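PDB 3QYH: Co-type Nitrile Hydratase beta subunit from Pseudomonas putida, which forms, with its partner alpha subunit, a cobalt-dependent nitrile hydratase, an enzyme that probably hydrates nitriles to the corresponding amides. Local coordinates for residues Gln183-Ser192 with Asp205-Leu216. Residues are numbered along the deposited sequence; the frame is centred on the assembly and turned at random.
Sequences QHVYTVSFTS and DTIRVDLWDDYL
V185 lays its methyl CG2 over one face of the W212 indole, 3.5 Å from the centroid of the five-membered ring, a CH-pi contact within an antiparallel beta ladder. The ladder joins strands 183-191 and 206-212 of the SH3-like C-terminal part of the beta subunit and illustrates how a regular backbone pairing sorts side chains onto two faces. In the hydrogen-bonded pair Y186 and L211, Y186 N reaches L211 O at 2.9 Å, and pairs V188-V209 and F190-I207 repeat the scheme. Their side chains build the apolar face, where F190 CZ meets L211 CD1 at 4.1 Å and where V188 packs on V137, and F190 and L211 on V139, of strand 136-139. V185, T187, S189 and T191 share the other face with their cross-strand neighbours; there T187 OG1 donates to D210 OD2 from above the carboxylate plane, 2.6 Å away. T206 to V209 also pair in parallel with a strand of another protein chain, so the sheet continues across the interface. Just past the V185-W212 pair, Q183 OE1 accepts D214 N at 2.8 Å, while Q183 NE2 gives D214 OD1 a weak bond. Were Q183 an alanine, D214 N would probably lose this acceptor and the W212 edge its cover from Q183 CG. D213, its CG anti to the backbone N (chi1 -171°), swings its carboxylate alongside Y186, whose OH donates to the anti side of D213 OD2 at 2.6 Å, 26° out of the carboxylate plane.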
loop_
_atom_site.group_PDB
_atom_site.type_symbol
_atom_site.label_atom_id
_atom_site.label_comp_id
_atom_site.label_asym_id
_atom_site.label_seq_id
_atom_site.Cartn_x
_atom_site.Cartn_y
_atom_site.Cartn_z
ATOM N N GLN B 183 9.978 -6.556 16.593
ATOM C CA GLN B 183 11.321 -6.946 16.191
ATOM C C GLN B 183 11.713 -6.058 15.027
ATOM O O GLN B 183 10.887 -5.294 14.509
ATOM C CB GLN B 183 11.368 -8.436 15.794
ATOM C CG GLN B 183 10.475 -8.786 14.590
ATOM C CD GLN B 183 10.506 -10.262 14.209
ATOM O OE1 GLN B 183 11.576 -10.876 14.118
ATOM N NE2 GLN B 183 9.325 -10.844 13.980
ATOM N N HIS B 184 12.976 -6.138 14.622
ATOM C CA HIS B 184 13.462 -5.334 13.527
ATOM C C HIS B 184 12.894 -5.734 12.167
ATOM O O HIS B 184 12.611 -6.919 11.903
ATOM C CB HIS B 184 14.990 -5.352 13.490
ATOM C CG HIS B 184 15.619 -4.485 14.535
ATOM N ND1 HIS B 184 16.188 -3.265 14.246
ATOM C CD2 HIS B 184 15.722 -4.644 15.876
ATOM C CE1 HIS B 184 16.653 -2.725 15.361
ATOM N NE2 HIS B 184 16.376 -3.536 16.364
ATOM N N VAL B 185 12.739 -4.726 11.315
ATOM C CA VAL B 185 12.358 -4.919 9.920
ATOM C C VAL B 185 13.483 -4.366 9.066
ATOM O O VAL B 185 13.992 -3.263 9.329
ATOM C CB VAL B 185 11.043 -4.170 9.598
ATOM C CG1 VAL B 185 10.784 -4.157 8.097
ATOM C CG2 VAL B 185 9.876 -4.801 10.356
ATOM N N TYR B 186 13.898 -5.125 8.062
ATOM C CA TYR B 186 14.990 -4.701 7.193
ATOM C C TYR B 186 14.478 -4.631 5.768
ATOM O O TYR B 186 13.630 -5.436 5.371
ATOM C CB TYR B 186 16.133 -5.723 7.224
ATOM C CG TYR B 186 16.610 -6.144 8.607
ATOM C CD1 TYR B 186 16.024 -7.214 9.281
ATOM C CD2 TYR B 186 17.673 -5.481 9.228
ATOM C CE1 TYR B 186 16.463 -7.593 10.539
ATOM C CE2 TYR B 186 18.123 -5.862 10.480
ATOM C CZ TYR B 186 17.526 -6.911 11.129
ATOM O OH TYR B 186 17.953 -7.301 12.370
ATOM N N THR B 187 14.991 -3.698 4.979
ATOM C CA THR B 187 14.889 -3.861 3.527
ATOM C C THR B 187 16.015 -4.773 3.044
ATOM O O THR B 187 17.192 -4.539 3.352
ATOM C CB THR B 187 14.962 -2.537 2.753
ATOM O OG1 THR B 187 13.875 -1.699 3.147
ATOM C CG2 THR B 187 14.844 -2.803 1.235
ATOM N N VAL B 188 15.647 -5.815 2.303
ATOM C CA VAL B 188 16.621 -6.772 1.802
ATOM C C VAL B 188 16.627 -6.712 0.292
ATOM O O VAL B 188 15.566 -6.731 -0.319
ATOM C CB VAL B 188 16.278 -8.192 2.238
ATOM C CG1 VAL B 188 17.268 -9.194 1.618
ATOM C CG2 VAL B 188 16.258 -8.301 3.761
ATOM N N SER B 189 17.816 -6.643 -0.313
ATOM C CA SER B 189 17.933 -6.499 -1.761
ATOM C C SER B 189 18.295 -7.853 -2.406
ATOM O O SER B 189 19.224 -8.527 -1.978
ATOM C CB SER B 189 18.989 -5.439 -2.111
ATOM O OG SER B 189 19.177 -5.326 -3.496
ATOM N N PHE B 190 17.544 -8.230 -3.435
ATOM C CA PHE B 190 17.745 -9.488 -4.157
ATOM C C PHE B 190 18.047 -9.155 -5.599
ATOM O O PHE B 190 17.416 -8.280 -6.170
ATOM C CB PHE B 190 16.461 -10.333 -4.135
ATOM C CG PHE B 190 16.017 -10.741 -2.763
ATOM C CD1 PHE B 190 15.095 -9.976 -2.066
ATOM C CD2 PHE B 190 16.489 -11.909 -2.180
ATOM C CE1 PHE B 190 14.666 -10.348 -0.793
ATOM C CE2 PHE B 190 16.080 -12.285 -0.895
ATOM C CZ PHE B 190 15.156 -11.515 -0.210
ATOM N N THR B 191 18.984 -9.865 -6.217
ATOM C CA THR B 191 19.217 -9.662 -7.639
ATOM C C THR B 191 18.123 -10.341 -8.430
ATOM O O THR B 191 17.535 -11.322 -7.985
ATOM C CB THR B 191 20.547 -10.285 -8.122
ATOM O OG1 THR B 191 20.489 -11.704 -7.909
ATOM C CG2 THR B 191 21.730 -9.703 -7.355
ATOM N N SER B 192 17.877 -9.829 -9.624
ATOM C CA SER B 192 16.904 -10.427 -10.526
ATOM C C SER B 192 17.228 -11.911 -10.793
ATOM O O SER B 192 16.333 -12.760 -10.860
ATOM C CB SER B 192 16.875 -9.628 -11.827
ATOM O OG SER B 192 15.949 -10.163 -12.751
ATOM N N ASP B 205 18.863 -5.343 -12.804
ATOM C CA ASP B 205 17.699 -5.144 -11.930
ATOM C C ASP B 205 17.706 -5.822 -10.561
ATOM O O ASP B 205 18.175 -6.954 -10.402
ATOM C CB ASP B 205 16.437 -5.428 -12.719
ATOM C CG ASP B 205 16.378 -4.593 -13.980
ATOM O OD1 ASP B 205 17.217 -3.654 -14.109
ATOM O OD2 ASP B 205 15.524 -4.869 -14.835
ATOM N N THR B 206 17.215 -5.095 -9.557
ATOM C CA THR B 206 17.147 -5.615 -8.203
ATOM C C THR B 206 15.749 -5.404 -7.617
ATOM O O THR B 206 15.009 -4.498 -8.031
ATOM C CB THR B 206 18.224 -4.991 -7.262
ATOM O OG1 THR B 206 18.004 -3.585 -7.128
ATOM C CG2 THR B 206 19.620 -5.229 -7.808
ATOM N N ILE B 207 15.402 -6.264 -6.666
ATOM C CA ILE B 207 14.096 -6.240 -6.024
ATOM C C ILE B 207 14.347 -6.112 -4.548
ATOM O O ILE B 207 15.091 -6.911 -3.971
ATOM C CB ILE B 207 13.305 -7.544 -6.282
ATOM C CG1 ILE B 207 13.011 -7.720 -7.772
ATOM C CG2 ILE B 207 11.986 -7.513 -5.512
ATOM C CD1 ILE B 207 14.216 -8.230 -8.602
ATOM N N ARG B 208 13.772 -5.081 -3.943
ATOM C CA ARG B 208 13.913 -4.870 -2.522
ATOM C C ARG B 208 12.611 -5.275 -1.846
ATOM O O ARG B 208 11.524 -4.985 -2.348
ATOM C CB ARG B 208 14.307 -3.410 -2.230
ATOM C CG ARG B 208 15.778 -3.151 -2.602
ATOM C CD ARG B 208 16.250 -1.714 -2.445
ATOM N NE ARG B 208 17.678 -1.641 -2.777
ATOM C CZ ARG B 208 18.528 -0.771 -2.252
ATOM N NH1 ARG B 208 18.111 0.129 -1.365
ATOM N NH2 ARG B 208 19.804 -0.813 -2.614
ATOM N N VAL B 209 12.734 -5.964 -0.719
ATOM C CA VAL B 209 11.570 -6.443 0.023
ATOM C C VAL B 209 11.766 -6.172 1.508
ATOM O O VAL B 209 12.865 -6.361 2.037
ATOM C CB VAL B 209 11.369 -7.977 -0.195
ATOM C CG1 VAL B 209 10.029 -8.442 0.382
ATOM C CG2 VAL B 209 11.465 -8.343 -1.690
ATOM N N ASP B 210 10.704 -5.770 2.205
ATOM C CA ASP B 210 10.830 -5.527 3.633
ATOM C C ASP B 210 10.456 -6.746 4.472
ATOM O O ASP B 210 9.331 -7.253 4.398
ATOM C CB ASP B 210 10.030 -4.283 4.052
ATOM C CG ASP B 210 10.531 -3.019 3.372
ATOM O OD1 ASP B 210 9.799 -2.003 3.379
ATOM O OD2 ASP B 210 11.661 -3.050 2.820
ATOM N N LEU B 211 11.404 -7.203 5.282
ATOM C CA LEU B 211 11.280 -8.506 5.914
ATOM C C LEU B 211 11.630 -8.412 7.389
ATOM O O LEU B 211 12.549 -7.682 7.766
ATOM C CB LEU B 211 12.195 -9.504 5.209
ATOM C CG LEU B 211 11.767 -9.809 3.771
ATOM C CD1 LEU B 211 12.872 -10.519 3.022
ATOM C CD2 LEU B 211 10.453 -10.639 3.718
ATOM N N TRP B 212 10.888 -9.142 8.215
ATOM C CA TRP B 212 11.097 -9.128 9.648
ATOM C C TRP B 212 12.289 -9.999 10.038
ATOM O O TRP B 212 12.620 -10.961 9.349
ATOM C CB TRP B 212 9.837 -9.590 10.370
ATOM C CG TRP B 212 8.776 -8.501 10.544
ATOM C CD1 TRP B 212 8.445 -7.852 11.706
ATOM C CD2 TRP B 212 7.928 -7.953 9.527
ATOM N NE1 TRP B 212 7.444 -6.938 11.468
ATOM C CE2 TRP B 212 7.106 -6.988 10.139
ATOM C CE3 TRP B 212 7.775 -8.194 8.160
ATOM C CZ2 TRP B 212 6.154 -6.260 9.427
ATOM C CZ3 TRP B 212 6.820 -7.472 7.463
ATOM C CH2 TRP B 212 6.018 -6.532 8.098
ATOM N N ASP B 213 12.934 -9.643 11.141
ATOM C CA ASP B 213 14.177 -10.280 11.583
ATOM C C ASP B 213 14.067 -11.806 11.610
ATOM O O ASP B 213 14.910 -12.500 11.035
ATOM C CB ASP B 213 14.578 -9.751 12.972
ATOM C CG ASP B 213 15.963 -10.197 13.390
ATOM O OD1 ASP B 213 16.139 -11.405 13.595
ATOM O OD2 ASP B 213 16.870 -9.336 13.518
ATOM N N ASP B 214 13.037 -12.340 12.260
ATOM C CA ASP B 214 12.943 -13.796 12.336
ATOM C C ASP B 214 12.412 -14.480 11.070
ATOM O O ASP B 214 12.149 -15.673 11.092
ATOM C CB ASP B 214 12.212 -14.279 13.604
ATOM C CG ASP B 214 10.728 -13.971 13.593
ATOM O OD1 ASP B 214 10.206 -13.465 12.573
ATOM O OD2 ASP B 214 10.073 -14.233 14.620
ATOM N N TYR B 215 12.269 -13.728 9.975
ATOM C CA TYR B 215 11.998 -14.321 8.662
ATOM C C TYR B 215 13.321 -14.776 8.056
ATOM O O TYR B 215 13.343 -15.447 7.020
ATOM C CB TYR B 215 11.412 -13.282 7.703
ATOM C CG TYR B 215 9.955 -12.897 7.884
ATOM C CD1 TYR B 215 9.191 -13.372 8.949
ATOM C CD2 TYR B 215 9.357 -12.019 6.980
ATOM C CE1 TYR B 215 7.835 -12.992 9.084
ATOM C CE2 TYR B 215 8.031 -11.626 7.108
ATOM C CZ TYR B 215 7.271 -12.109 8.150
ATOM O OH TYR B 215 5.953 -11.671 8.233
ATOM N N LEU B 216 14.427 -14.393 8.689
ATOM C CA LEU B 216 15.747 -14.512 8.060
ATOM C C LEU B 216 16.724 -15.390 8.837
ATOM O O LEU B 216 16.534 -15.635 10.031
ATOM C CB LEU B 216 16.373 -13.126 7.874
ATOM C CG LEU B 216 15.514 -12.058 7.200
ATOM C CD1 LEU B 216 16.191 -10.702 7.282
ATOM C CD2 LEU B 216 15.220 -12.432 5.743
#